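Local structure of pesticidal crystal protein Cry2Aa (Bacillus thuringiensis serovar kurstaki, 1I5P) at residues I118-Q121 with A122-E126; L171-L174 with P175-A178; M183-S186 with F187-D190; L431-N435 with E436-R440. The protein promotes colloid-osmotic lysis by binding to midgut epithelial cells of dipteran and lepidopteran insect larvae. All coordinates share one frame; numbering follows the deposited sequence.

Contact 1 of 4, residues I118-Q121 with A122-E126; sequences IGLQ and ANIRE
Gln121 and Arg125 meet one helical turn apart on helix 107-135, part of the alpha-helical bundle that forms the N-terminal domain of the toxin. Their side chains slant across each other, with the amide and guanidinium planes 41° apart. Gln121 NE2 comes to the edge of the guanidinium, 3.6 Å from Arg125 NE. Both groups are donors, and a water placed to accept from each joins them weakly. Gln121 reaches this place because its chain bends sharply at chi2 (-79°), while Arg125 bends at chi3 (44°).

On another side of the helix, Leu120 and Ile124 lie alongside each other and point the same way. Leu120 CG meets Ile124 CD1 at 4.1 Å. Both are buried. Leu120 packs on Phe157 of helix 145-160, Ile124 on Trp78 of helix 74-81, and both on Met183 of helix 170-193.

The backbone sets these spacings. Four successive i to i+4 bonds run from Ala122 N, Asn123 N, Ile124 N and Arg125 N to the carbonyls of residues 118 to 121. Gln121 O also accepts from Trp78 NE1. The amide of Asn123 hangs beside the Gly119 carbonyl but is held elsewhere. Its OD1 takes a hydrogen bond from Arg160, and its ND2 makes a weak bond of 3.3 Å to Glu126 OE1.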
ATOM      1  N   ILE A 118     -24.912 -15.092   6.211  1.00 21.92           N
ATOM      2  CA  ILE A 118     -26.182 -15.250   5.528  1.00 21.34           C
ATOM      3  C   ILE A 118     -27.099 -14.075   5.850  1.00 20.54           C
ATOM      4  O   ILE A 118     -27.739 -13.511   4.959  1.00 23.72           O
ATOM      5  CB  ILE A 118     -26.867 -16.574   5.954  1.00 22.09           C
ATOM      6  CG1 ILE A 118     -26.114 -17.759   5.345  1.00 21.61           C
ATOM      7  CG2 ILE A 118     -28.327 -16.581   5.527  1.00 19.92           C
ATOM      8  CD1 ILE A 118     -26.508 -19.102   5.920  1.00 22.56           C
ATOM      9  N   GLY A 119     -27.149 -13.699   7.122  1.00 20.66           N
ATOM     10  CA  GLY A 119     -28.007 -12.601   7.532  1.00 21.32           C
ATOM     11  C   GLY A 119     -27.578 -11.257   6.980  1.00 22.34           C
ATOM     12  O   GLY A 119     -28.408 -10.439   6.566  1.00 21.20           O
ATOM     13  N   LEU A 120     -26.270 -11.028   6.988  1.00 20.85           N
ATOM     14  CA  LEU A 120     -25.695  -9.793   6.483  1.00 20.64           C
ATOM     15  C   LEU A 120     -26.081  -9.656   5.009  1.00 20.78           C
ATOM     16  O   LEU A 120     -26.613  -8.627   4.582  1.00 19.99           O
ATOM     17  CB  LEU A 120     -24.173  -9.847   6.642  1.00 20.72           C
ATOM     18  CG  LEU A 120     -23.379  -8.547   6.726  1.00 21.99           C
ATOM     19  CD1 LEU A 120     -23.999  -7.613   7.761  1.00 21.16           C
ATOM     20  CD2 LEU A 120     -21.938  -8.866   7.100  1.00 21.89           C
ATOM     21  N   GLN A 121     -25.814 -10.705   4.241  1.00 19.70           N
ATOM     22  CA  GLN A 121     -26.145 -10.725   2.819  1.00 20.58           C
ATOM     23  C   GLN A 121     -27.630 -10.423   2.601  1.00 20.13           C
ATOM     24  O   GLN A 121     -27.984  -9.591   1.771  1.00 18.96           O
ATOM     25  CB  GLN A 121     -25.794 -12.097   2.230  1.00 20.39           C
ATOM     26  CG  GLN A 121     -26.221 -12.320   0.787  1.00 27.91           C
ATOM     27  CD  GLN A 121     -27.695 -12.650   0.646  1.00 28.52           C
ATOM     28  OE1 GLN A 121     -28.215 -13.535   1.327  1.00 30.21           O
ATOM     29  NE2 GLN A 121     -28.376 -11.940  -0.242  1.00 32.14           N
ATOM     30  N   ALA A 122     -28.492 -11.094   3.360  1.00 19.87           N
ATOM     31  CA  ALA A 122     -29.936 -10.908   3.236  1.00 19.32           C
ATOM     32  C   ALA A 122     -30.402  -9.506   3.609  1.00 18.36           C
ATOM     33  O   ALA A 122     -31.105  -8.845   2.844  1.00 17.84           O
ATOM     34  CB  ALA A 122     -30.668 -11.933   4.096  1.00 19.52           C
ATOM     35  N   ASN A 123     -30.021  -9.066   4.802  1.00 18.95           N
ATOM     36  CA  ASN A 123     -30.402  -7.755   5.296  1.00 17.48           C
ATOM     37  C   ASN A 123     -29.988  -6.636   4.345  1.00 19.09           C
ATOM     38  O   ASN A 123     -30.759  -5.714   4.090  1.00 19.04           O
ATOM     39  CB  ASN A 123     -29.773  -7.527   6.669  1.00 18.20           C
ATOM     40  CG  ASN A 123     -30.315  -8.475   7.720  1.00 20.14           C
ATOM     41  OD1 ASN A 123     -29.773  -8.569   8.819  1.00 20.02           O
ATOM     42  ND2 ASN A 123     -31.398  -9.179   7.390  1.00 17.98           N
ATOM     43  N   ILE A 124     -28.767  -6.717   3.830  1.00 18.67           N
ATOM     44  CA  ILE A 124     -28.263  -5.705   2.911  1.00 17.94           C
ATOM     45  C   ILE A 124     -29.025  -5.715   1.592  1.00 17.27           C
ATOM     46  O   ILE A 124     -29.311  -4.654   1.033  1.00 13.73           O
ATOM     47  CB  ILE A 124     -26.764  -5.911   2.610  1.00 17.47           C
ATOM     48  CG1 ILE A 124     -25.943  -5.661   3.883  1.00 18.49           C
ATOM     49  CG2 ILE A 124     -26.331  -4.983   1.487  1.00 16.24           C
ATOM     50  CD1 ILE A 124     -24.459  -5.949   3.732  1.00 13.01           C
ATOM     51  N   ARG A 125     -29.342  -6.905   1.088  1.00 17.99           N
ATOM     52  CA  ARG A 125     -30.083  -7.005  -0.162  1.00 20.61           C
ATOM     53  C   ARG A 125     -31.469  -6.406   0.052  1.00 21.48           C
ATOM     54  O   ARG A 125     -31.985  -5.688  -0.804  1.00 18.51           O
ATOM     55  CB  ARG A 125     -30.222  -8.464  -0.604  1.00 22.80           C
ATOM     56  CG  ARG A 125     -31.096  -8.648  -1.853  1.00 26.39           C
ATOM     57  CD  ARG A 125     -31.394 -10.117  -2.093  1.00 30.71           C
ATOM     58  NE  ARG A 125     -31.743 -10.779  -0.842  1.00 38.18           N
ATOM     59  CZ  ARG A 125     -32.865 -10.576  -0.156  1.00 40.33           C
ATOM     60  NH1 ARG A 125     -33.793  -9.727  -0.594  1.00 41.30           N
ATOM     61  NH2 ARG A 125     -33.044 -11.206   0.995  1.00 40.20           N
ATOM     62  N   GLU A 126     -32.063  -6.708   1.204  1.00 22.21           N
ATOM     63  CA  GLU A 126     -33.389  -6.204   1.548  1.00 23.43           C
ATOM     64  C   GLU A 126     -33.402  -4.679   1.573  1.00 22.37           C
ATOM     65  O   GLU A 126     -34.327  -4.052   1.050  1.00 22.47           O
ATOM     66  CB  GLU A 126     -33.824  -6.757   2.911  1.00 25.73           C
ATOM     67  CG  GLU A 126     -34.199  -8.235   2.875  1.00 32.17           C
ATOM     68  CD  GLU A 126     -34.197  -8.893   4.251  1.00 36.30           C
ATOM     69  OE1 GLU A 126     -33.778  -8.242   5.233  1.00 38.07           O
ATOM     70  OE2 GLU A 126     -34.604 -10.071   4.346  1.00 37.18           O
TER
HETATM   71  O   HOH W   1     -29.928 -13.354  -1.926  1.00 24.79           O

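Contact 2 of 4, residues L171-L174 with P175-A178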
ATOM      1  N   LEU A 171      -7.959 -11.976  15.248  1.00 13.61           N
ATOM      2  CA  LEU A 171      -7.080 -11.842  14.087  1.00 14.19           C
ATOM      3  C   LEU A 171      -7.567 -12.713  12.936  1.00 14.69           C
ATOM      4  O   LEU A 171      -7.545 -12.303  11.776  1.00 13.03           O
ATOM      5  CB  LEU A 171      -5.641 -12.237  14.429  1.00 13.40           C
ATOM      6  CG  LEU A 171      -4.636 -12.046  13.282  1.00 14.10           C
ATOM      7  CD1 LEU A 171      -4.355 -10.544  13.094  1.00 10.24           C
ATOM      8  CD2 LEU A 171      -3.344 -12.786  13.594  1.00 12.00           C
ATOM      9  N   LEU A 172      -8.003 -13.923  13.264  1.00 13.66           N
ATOM     10  CA  LEU A 172      -8.490 -14.848  12.253  1.00 13.72           C
ATOM     11  C   LEU A 172      -9.727 -14.321  11.532  1.00 14.15           C
ATOM     12  O   LEU A 172      -9.909 -14.560  10.339  1.00 12.79           O
ATOM     13  CB  LEU A 172      -8.802 -16.201  12.900  1.00 18.22           C
ATOM     14  CG  LEU A 172      -9.318 -17.300  11.968  1.00 19.67           C
ATOM     15  CD1 LEU A 172      -8.482 -17.330  10.696  1.00 18.13           C
ATOM     16  CD2 LEU A 172      -9.262 -18.646  12.687  1.00 23.87           C
ATOM     17  N   LEU A 173     -10.564 -13.597  12.265  1.00 13.39           N
ATOM     18  CA  LEU A 173     -11.790 -13.041  11.718  1.00 14.45           C
ATOM     19  C   LEU A 173     -11.617 -11.623  11.177  1.00 13.35           C
ATOM     20  O   LEU A 173     -12.528 -11.075  10.560  1.00 13.66           O
ATOM     21  CB  LEU A 173     -12.873 -13.034  12.798  1.00 13.49           C
ATOM     22  CG  LEU A 173     -13.322 -14.401  13.325  1.00 16.63           C
ATOM     23  CD1 LEU A 173     -14.173 -14.226  14.575  1.00 14.93           C
ATOM     24  CD2 LEU A 173     -14.113 -15.120  12.238  1.00 14.28           C
ATOM     25  N   LEU A 174     -10.449 -11.030  11.402  1.00 12.75           N
ATOM     26  CA  LEU A 174     -10.209  -9.656  10.959  1.00 11.67           C
ATOM     27  C   LEU A 174     -10.558  -9.397   9.479  1.00 10.14           C
ATOM     28  O   LEU A 174     -11.189  -8.384   9.166  1.00  9.95           O
ATOM     29  CB  LEU A 174      -8.767  -9.243  11.256  1.00  7.52           C
ATOM     30  CG  LEU A 174      -8.511  -7.730  11.331  1.00 12.30           C
ATOM     31  CD1 LEU A 174      -9.445  -7.082  12.364  1.00 11.29           C
ATOM     32  CD2 LEU A 174      -7.054  -7.466  11.693  1.00 10.42           C
ATOM     33  N   PRO A 175     -10.165 -10.297   8.560  1.00  7.93           N
ATOM     34  CA  PRO A 175     -10.495 -10.071   7.149  1.00 12.21           C
ATOM     35  C   PRO A 175     -12.007  -9.982   6.972  1.00 12.82           C
ATOM     36  O   PRO A 175     -12.507  -9.094   6.296  1.00 13.92           O
ATOM     37  CB  PRO A 175      -9.881 -11.286   6.453  1.00  9.70           C
ATOM     38  CG  PRO A 175      -8.678 -11.552   7.293  1.00 11.23           C
ATOM     39  CD  PRO A 175      -9.257 -11.448   8.695  1.00  9.01           C
ATOM     40  N   LEU A 176     -12.737 -10.892   7.602  1.00 13.85           N
ATOM     41  CA  LEU A 176     -14.196 -10.883   7.502  1.00 13.77           C
ATOM     42  C   LEU A 176     -14.765  -9.615   8.124  1.00 14.36           C
ATOM     43  O   LEU A 176     -15.653  -8.981   7.556  1.00 15.73           O
ATOM     44  CB  LEU A 176     -14.794 -12.110   8.198  1.00 12.10           C
ATOM     45  CG  LEU A 176     -14.586 -13.493   7.569  1.00 13.73           C
ATOM     46  CD1 LEU A 176     -15.490 -14.501   8.275  1.00 11.63           C
ATOM     47  CD2 LEU A 176     -14.923 -13.456   6.079  1.00 14.03           C
ATOM     48  N   PHE A 177     -14.255  -9.240   9.292  1.00 13.51           N
ATOM     49  CA  PHE A 177     -14.747  -8.036   9.946  1.00 13.31           C
ATOM     50  C   PHE A 177     -14.508  -6.817   9.059  1.00 11.53           C
ATOM     51  O   PHE A 177     -15.353  -5.929   8.965  1.00 13.19           O
ATOM     52  CB  PHE A 177     -14.070  -7.823  11.304  1.00 11.56           C
ATOM     53  CG  PHE A 177     -14.409  -6.498  11.933  1.00 13.44           C
ATOM     54  CD1 PHE A 177     -15.641  -6.302  12.551  1.00 13.48           C
ATOM     55  CD2 PHE A 177     -13.537  -5.419  11.818  1.00 14.88           C
ATOM     56  CE1 PHE A 177     -16.004  -5.050  13.038  1.00 14.43           C
ATOM     57  CE2 PHE A 177     -13.890  -4.162  12.301  1.00 14.49           C
ATOM     58  CZ  PHE A 177     -15.128  -3.978  12.913  1.00 13.51           C
ATOM     59  N   ALA A 178     -13.353  -6.779   8.405  1.00 11.55           N
ATOM     60  CA  ALA A 178     -13.026  -5.664   7.522  1.00 12.06           C
ATOM     61  C   ALA A 178     -14.053  -5.573   6.402  1.00 11.98           C
ATOM     62  O   ALA A 178     -14.526  -4.486   6.076  1.00 12.77           O
ATOM     63  CB  ALA A 178     -11.637  -5.846   6.939  1.00 12.32           C
TER
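Two backbone hydrogen bonds join residues 171-174 to 175-178 in the first turns of helix 170-193. Phe177 N donates to Leu173 O at 2.8 Å. Ala178 N donates to Leu174 O, also at 2.8 Å.

The turn before them is interrupted. Pro175 N has no hydrogen to give, and the proline ring occupies the place where a donor would face the preceding carbonyls. Its CD atom lies 3.6 Å from Leu171 O and equally far from Leu172 O. The regular i to i+4 pattern is broken at Pro175 and Leu176, and the helix is kinked here. The proline ring lies close against CB of Leu174, as the peptide link between the two residues requires.

The leucines meet more loosely. Leu173 CD2 approaches Leu176 CD1 at 4.2 Å. Leu174 CD1 comes to Phe177 CD2 at 4.5 Å, oblique to the ring. Phe177 has CG anti to its own N (chi1 172°), which carries the ring away from residues 171-174. There it meets the rings of Tyr219 and Tyr222 of helix 202-232 edge-to-face.

Other helices enclose the turn. Pro175 packs on Ile93 and Thr97 of helix 88-101, and Leu174 on Val252 of helix 238-259. With every side chain here hydrocarbon, the segment is held among its neighbours by apolar and aromatic packing, while the proline lacks the N-H of a regular turn, consistent with the kink in the helix inside the bundle.

Contact 3 of 4, residues M183-S186 with F187-D190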
ATOM      1  N   MET A 183     -19.083  -2.791   4.460  1.00 12.98           N
ATOM      2  CA  MET A 183     -20.508  -2.717   4.189  1.00 14.24           C
ATOM      3  C   MET A 183     -21.227  -1.672   5.033  1.00 12.64           C
ATOM      4  O   MET A 183     -22.021  -0.890   4.516  1.00 14.22           O
ATOM      5  CB  MET A 183     -21.146  -4.093   4.395  1.00 14.12           C
ATOM      6  CG  MET A 183     -20.622  -5.154   3.429  1.00 17.36           C
ATOM      7  SD  MET A 183     -21.127  -6.825   3.887  1.00 23.52           S
ATOM      8  CE  MET A 183     -19.622  -7.754   3.619  1.00 21.59           C
ATOM      9  N   HIS A 184     -20.943  -1.650   6.330  1.00 12.56           N
ATOM     10  CA  HIS A 184     -21.586  -0.690   7.223  1.00 13.39           C
ATOM     11  C   HIS A 184     -21.190   0.757   6.914  1.00 12.82           C
ATOM     12  O   HIS A 184     -22.051   1.639   6.831  1.00  9.48           O
ATOM     13  CB  HIS A 184     -21.245  -1.005   8.685  1.00 15.63           C
ATOM     14  CG  HIS A 184     -22.071  -0.238   9.675  1.00 17.83           C
ATOM     15  ND1 HIS A 184     -21.720  -0.121  11.004  1.00 17.54           N
ATOM     16  CD2 HIS A 184     -23.229   0.450   9.530  1.00 17.49           C
ATOM     17  CE1 HIS A 184     -22.623   0.610  11.632  1.00 18.23           C
ATOM     18  NE2 HIS A 184     -23.550   0.970  10.762  1.00 17.75           N
ATOM     19  N   LEU A 185     -19.892   1.001   6.749  1.00 10.87           N
ATOM     20  CA  LEU A 185     -19.412   2.349   6.469  1.00 11.84           C
ATOM     21  C   LEU A 185     -19.875   2.837   5.103  1.00 12.56           C
ATOM     22  O   LEU A 185     -20.167   4.025   4.932  1.00 11.86           O
ATOM     23  CB  LEU A 185     -17.884   2.401   6.569  1.00 11.46           C
ATOM     24  CG  LEU A 185     -17.324   2.266   7.991  1.00 14.02           C
ATOM     25  CD1 LEU A 185     -15.799   2.277   7.959  1.00 12.89           C
ATOM     26  CD2 LEU A 185     -17.844   3.408   8.859  1.00 12.95           C
ATOM     27  N   SER A 186     -19.948   1.918   4.142  1.00 11.50           N
ATOM     28  CA  SER A 186     -20.400   2.253   2.795  1.00 13.24           C
ATOM     29  C   SER A 186     -21.871   2.654   2.877  1.00 14.13           C
ATOM     30  O   SER A 186     -22.317   3.587   2.199  1.00 13.37           O
ATOM     31  CB  SER A 186     -20.247   1.050   1.862  1.00  8.96           C
ATOM     32  OG  SER A 186     -18.876   0.730   1.657  1.00 16.12           O
ATOM     33  N   PHE A 187     -22.608   1.920   3.711  1.00 13.84           N
ATOM     34  CA  PHE A 187     -24.030   2.146   3.951  1.00 14.45           C
ATOM     35  C   PHE A 187     -24.238   3.552   4.506  1.00 13.31           C
ATOM     36  O   PHE A 187     -25.073   4.314   4.017  1.00 14.86           O
ATOM     37  CB  PHE A 187     -24.551   1.100   4.953  1.00 15.28           C
ATOM     38  CG  PHE A 187     -25.818   1.503   5.664  1.00 16.05           C
ATOM     39  CD1 PHE A 187     -27.043   1.491   4.999  1.00 17.27           C
ATOM     40  CD2 PHE A 187     -25.784   1.906   6.998  1.00 14.22           C
ATOM     41  CE1 PHE A 187     -28.217   1.872   5.649  1.00 14.16           C
ATOM     42  CE2 PHE A 187     -26.958   2.290   7.658  1.00 15.70           C
ATOM     43  CZ  PHE A 187     -28.177   2.272   6.977  1.00 13.93           C
ATOM     44  N   ILE A 188     -23.468   3.889   5.532  1.00 12.90           N
ATOM     45  CA  ILE A 188     -23.549   5.201   6.156  1.00 13.74           C
ATOM     46  C   ILE A 188     -23.251   6.309   5.144  1.00 14.12           C
ATOM     47  O   ILE A 188     -23.971   7.301   5.068  1.00 13.17           O
ATOM     48  CB  ILE A 188     -22.571   5.289   7.347  1.00 13.99           C
ATOM     49  CG1 ILE A 188     -23.038   4.327   8.447  1.00 13.95           C
ATOM     50  CG2 ILE A 188     -22.481   6.729   7.861  1.00 12.09           C
ATOM     51  CD1 ILE A 188     -22.020   4.098   9.563  1.00 15.20           C
ATOM     52  N   ARG A 189     -22.197   6.123   4.357  1.00 14.39           N
ATOM     53  CA  ARG A 189     -21.828   7.105   3.348  1.00 16.11           C
ATOM     54  C   ARG A 189     -22.956   7.251   2.327  1.00 15.78           C
ATOM     55  O   ARG A 189     -23.231   8.350   1.855  1.00 16.05           O
ATOM     56  CB  ARG A 189     -20.539   6.679   2.633  1.00 15.02           C
ATOM     57  CG  ARG A 189     -19.946   7.744   1.711  1.00 14.07           C
ATOM     58  CD  ARG A 189     -18.754   7.186   0.951  1.00  9.97           C
ATOM     59  NE  ARG A 189     -17.995   8.209   0.230  1.00 12.26           N
ATOM     60  CZ  ARG A 189     -17.998   8.354  -1.091  1.00 12.40           C
ATOM     61  NH1 ARG A 189     -18.729   7.549  -1.850  1.00  9.75           N
ATOM     62  NH2 ARG A 189     -17.245   9.286  -1.658  1.00 14.42           N
ATOM     63  N   ASP A 190     -23.605   6.140   1.987  1.00 16.76           N
ATOM     64  CA  ASP A 190     -24.702   6.173   1.022  1.00 15.61           C
ATOM     65  C   ASP A 190     -25.842   7.051   1.527  1.00 16.95           C
ATOM     66  O   ASP A 190     -26.383   7.865   0.778  1.00 15.75           O
ATOM     67  CB  ASP A 190     -25.230   4.760   0.751  1.00 14.26           C
ATOM     68  CG  ASP A 190     -24.351   3.975  -0.218  1.00 14.36           C
ATOM     69  OD1 ASP A 190     -23.393   4.554  -0.771  1.00 14.12           O
ATOM     70  OD2 ASP A 190     -24.630   2.776  -0.434  1.00 12.84           O
TER
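His184 and Ile188 form a CH-pi contact one turn apart on helix 170-193. Ile188 CD1 sits over one face of the imidazole, 3.9 Å from its centroid and 22° off the ring normal. It is offset toward the rim, nearest His184 NE2 at 3.7 Å. His184 CG is anti to the backbone N (chi1 -169°), beside the carbonyl carbon, which sets the ring where Ile188 CD1 can cover a face. Phe187 reaches the same ring at its edge, with Phe187 CD2 3.9 Å from His184 CD2 and in the imidazole plane. Phe157 stacks on His184, and Phe127 meets Phe187 edge-to-face.

Apolar packing is slighter. Leu185 CD2 lies 4.3 Å from Ile188 CD1, so the isoleucine tip touches both a ring and a leucine branch.

Backbone bonds fix the spacing. The N-H groups of Phe187, Ile188, Arg189 and Asp190 donate to the carbonyls of residues 183 to 186, at 2.9 to 3.0 Å.

The polar ends are buried and find partners beyond this turn. His184 ND1 bonds Tyr219 OH, and Ser186 OG bonds Asn182 O, one turn back. The extended Arg189 is gripped by the carbonyl oxygens of Phe262, Tyr264 and Gly70, while the two carboxylate oxygens of Asp190 take the backbone N-H groups of Ile73 and Leu74, where helix 74-81 starts.

This burial of every residue, polar ones included, suits a helix at the heart of the delta-endotoxin bundle, where one helix is enclosed by the others.

Contact 4 of 4, residues L431-N435 with E436-R440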
ATOM      1  N   LEU A 431      23.040 -11.945   4.492  1.00 18.30           N
ATOM      2  CA  LEU A 431      22.678 -13.176   5.189  1.00 17.37           C
ATOM      3  C   LEU A 431      22.341 -12.893   6.651  1.00 17.24           C
ATOM      4  O   LEU A 431      21.366 -13.417   7.190  1.00 18.22           O
ATOM      5  CB  LEU A 431      23.815 -14.200   5.111  1.00 16.99           C
ATOM      6  CG  LEU A 431      23.544 -15.546   5.802  1.00 19.44           C
ATOM      7  CD1 LEU A 431      22.338 -16.223   5.167  1.00 17.96           C
ATOM      8  CD2 LEU A 431      24.778 -16.437   5.697  1.00 17.81           C
ATOM      9  N   VAL A 432      23.142 -12.049   7.288  1.00 17.94           N
ATOM     10  CA  VAL A 432      22.917 -11.700   8.685  1.00 18.28           C
ATOM     11  C   VAL A 432      23.038 -10.198   8.895  1.00 19.57           C
ATOM     12  O   VAL A 432      24.073  -9.601   8.587  1.00 20.94           O
ATOM     13  CB  VAL A 432      23.941 -12.399   9.620  1.00 19.91           C
ATOM     14  CG1 VAL A 432      23.614 -12.088  11.073  1.00 20.54           C
ATOM     15  CG2 VAL A 432      23.933 -13.903   9.384  1.00 16.98           C
ATOM     16  N   ILE A 433      21.978  -9.588   9.412  1.00 18.68           N
ATOM     17  CA  ILE A 433      21.986  -8.158   9.689  1.00 20.46           C
ATOM     18  C   ILE A 433      22.455  -8.007  11.129  1.00 22.72           C
ATOM     19  O   ILE A 433      21.907  -8.635  12.032  1.00 20.93           O
ATOM     20  CB  ILE A 433      20.581  -7.545   9.572  1.00 19.63           C
ATOM     21  CG1 ILE A 433      20.033  -7.771   8.163  1.00 19.17           C
ATOM     22  CG2 ILE A 433      20.635  -6.059   9.922  1.00 19.58           C
ATOM     23  CD1 ILE A 433      18.575  -7.414   8.007  1.00 18.23           C
ATOM     24  N   ARG A 434      23.472  -7.178  11.337  1.00 25.41           N
ATOM     25  CA  ARG A 434      24.025  -6.952  12.669  1.00 28.74           C
ATOM     26  C   ARG A 434      22.968  -6.357  13.593  1.00 29.26           C
ATOM     27  O   ARG A 434      22.092  -5.614  13.144  1.00 28.06           O
ATOM     28  CB  ARG A 434      25.223  -5.996  12.578  1.00 31.52           C
ATOM     29  CG  ARG A 434      26.112  -6.233  11.358  1.00 35.55           C
ATOM     30  CD  ARG A 434      27.441  -5.486  11.443  1.00 39.67           C
ATOM     31  NE  ARG A 434      27.344  -4.030  11.325  1.00 43.00           N
ATOM     32  CZ  ARG A 434      27.789  -3.172  12.244  1.00 45.31           C
ATOM     33  NH1 ARG A 434      28.348  -3.628  13.358  1.00 45.28           N
ATOM     34  NH2 ARG A 434      27.710  -1.862  12.042  1.00 45.77           N
ATOM     35  N   ASN A 435      23.032  -6.683  14.880  1.00 30.92           N
ATOM     36  CA  ASN A 435      22.070  -6.122  15.821  1.00 32.70           C
ATOM     37  C   ASN A 435      22.293  -4.619  15.881  1.00 31.54           C
ATOM     38  O   ASN A 435      21.374  -3.868  16.188  1.00 31.70           O
ATOM     39  CB  ASN A 435      22.236  -6.721  17.222  1.00 36.68           C
ATOM     40  CG  ASN A 435      21.701  -8.142  17.329  1.00 41.81           C
ATOM     41  OD1 ASN A 435      20.763  -8.526  16.631  1.00 41.95           O
ATOM     42  ND2 ASN A 435      22.287  -8.921  18.235  1.00 43.14           N
ATOM     43  N   GLU A 436      23.516  -4.184  15.585  1.00 30.80           N
ATOM     44  CA  GLU A 436      23.829  -2.759  15.600  1.00 31.43           C
ATOM     45  C   GLU A 436      23.025  -2.037  14.530  1.00 30.31           C
ATOM     46  O   GLU A 436      22.721  -0.849  14.666  1.00 27.64           O
ATOM     47  CB  GLU A 436      25.323  -2.517  15.370  1.00 34.94           C
ATOM     48  CG  GLU A 436      26.236  -3.097  16.450  1.00 40.57           C
ATOM     49  CD  GLU A 436      26.726  -4.499  16.115  1.00 41.61           C
ATOM     50  OE1 GLU A 436      25.893  -5.428  16.045  1.00 41.29           O
ATOM     51  OE2 GLU A 436      27.948  -4.669  15.926  1.00 46.06           O
ATOM     52  N   ASP A 437      22.685  -2.747  13.457  1.00 29.16           N
ATOM     53  CA  ASP A 437      21.889  -2.141  12.395  1.00 26.91           C
ATOM     54  C   ASP A 437      20.411  -2.225  12.756  1.00 25.24           C
ATOM     55  O   ASP A 437      19.678  -1.251  12.605  1.00 23.47           O
ATOM     56  CB  ASP A 437      22.140  -2.840  11.055  1.00 27.15           C
ATOM     57  CG  ASP A 437      23.382  -2.326  10.345  1.00 27.65           C
ATOM     58  OD1 ASP A 437      23.586  -1.096  10.316  1.00 24.15           O
ATOM     59  OD2 ASP A 437      24.145  -3.157   9.800  1.00 29.00           O
ATOM     60  N   LEU A 438      19.990  -3.384  13.259  1.00 23.63           N
ATOM     61  CA  LEU A 438      18.596  -3.596  13.637  1.00 22.84           C
ATOM     62  C   LEU A 438      18.128  -2.629  14.720  1.00 22.48           C
ATOM     63  O   LEU A 438      16.937  -2.338  14.839  1.00 20.93           O
ATOM     64  CB  LEU A 438      18.391  -5.029  14.135  1.00 23.87           C
ATOM     65  CG  LEU A 438      18.598  -6.172  13.141  1.00 23.45           C
ATOM     66  CD1 LEU A 438      18.574  -7.498  13.887  1.00 25.01           C
ATOM     67  CD2 LEU A 438      17.517  -6.131  12.076  1.00 24.27           C
ATOM     68  N   THR A 439      19.075  -2.135  15.504  1.00 22.07           N
ATOM     69  CA  THR A 439      18.767  -1.220  16.593  1.00 24.87           C
ATOM     70  C   THR A 439      18.757   0.248  16.166  1.00 24.32           C
ATOM     71  O   THR A 439      18.342   1.116  16.932  1.00 23.41           O
ATOM     72  CB  THR A 439      19.786  -1.383  17.738  1.00 26.37           C
ATOM     73  OG1 THR A 439      19.467  -0.479  18.798  1.00 34.10           O
ATOM     74  CG2 THR A 439      21.185  -1.083  17.241  1.00 28.22           C
ATOM     75  N   ARG A 440      19.210   0.521  14.948  1.00 23.36           N
ATOM     76  CA  ARG A 440      19.253   1.890  14.454  1.00 24.82           C
ATOM     77  C   ARG A 440      18.568   2.071  13.105  1.00 22.55           C
ATOM     78  O   ARG A 440      19.194   1.950  12.054  1.00 23.72           O
ATOM     79  CB  ARG A 440      20.709   2.354  14.377  1.00 29.24           C
ATOM     80  CG  ARG A 440      21.340   2.394  15.751  1.00 34.50           C
ATOM     81  CD  ARG A 440      22.851   2.344  15.734  1.00 40.04           C
ATOM     82  NE  ARG A 440      23.314   1.982  17.070  1.00 46.34           N
ATOM     83  CZ  ARG A 440      24.565   2.096  17.501  1.00 49.03           C
ATOM     84  NH1 ARG A 440      25.509   2.570  16.698  1.00 50.91           N
ATOM     85  NH2 ARG A 440      24.868   1.741  18.744  1.00 48.22           N
TER
HETATM   86  O   HOH W   2      24.081  -5.726   9.133  1.00 18.17           O
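Arg434 and Glu436 cross at about a right angle and close a salt bridge. Arg434 NH1 is 2.8 Å from Glu436 OE2, and the guanidinium and carboxylate planes are 72° apart. Glu436 folds back to reach it, bending at chi2 (93°), and its CB lies over one guanidinium face. Asp437 completes the network. Its OD2 is 3.6 Å from Arg434 NE, a long bridge, and approaches the guanidinium obliquely. A water accepts from Arg434 N and donates to Asp437 OD2. Asp437 OD1 forms a salt bridge with Arg448, so this carboxylate lies between two arginines.

Arg434 is also the N-cap residue of the short helix 435-438. Its carbonyl oxygen takes two N-H groups. Leu438 N lies in the carbonyl plane at 3.1 Å, while Asp437 N, at 2.9 Å, stands above it.

On the apolar side, Ile433 crosses Leu438 nearly perpendicularly, with Ile433 CG2 3.8 Å from Leu438 CD2. This pair packs on Phe288 of strand 287-289 and Phe295 of helix 293-300, seating the helical turn that follows strand 422-430 in the middle domain.

The four contacts follow one another along the chain without nesting or crossing. Each is local, so none closes a long loop. Contact 1 lies on helix 107-135. Contacts 2 and 3 share helix 170-193, with centres about 18 Å apart. Contact 1 touches contact 3 through Met183, whose SD lies 3.4 Å from Ile124 CD1, tying the two helices together. Contacts 1 and 2 do not touch; their nearest atoms are about 6 Å apart. Contact 4 belongs to the middle domain, on the opposite side of the chain's centre from contacts 1 and 3. Its centre is about 33 Å from that of contact 2.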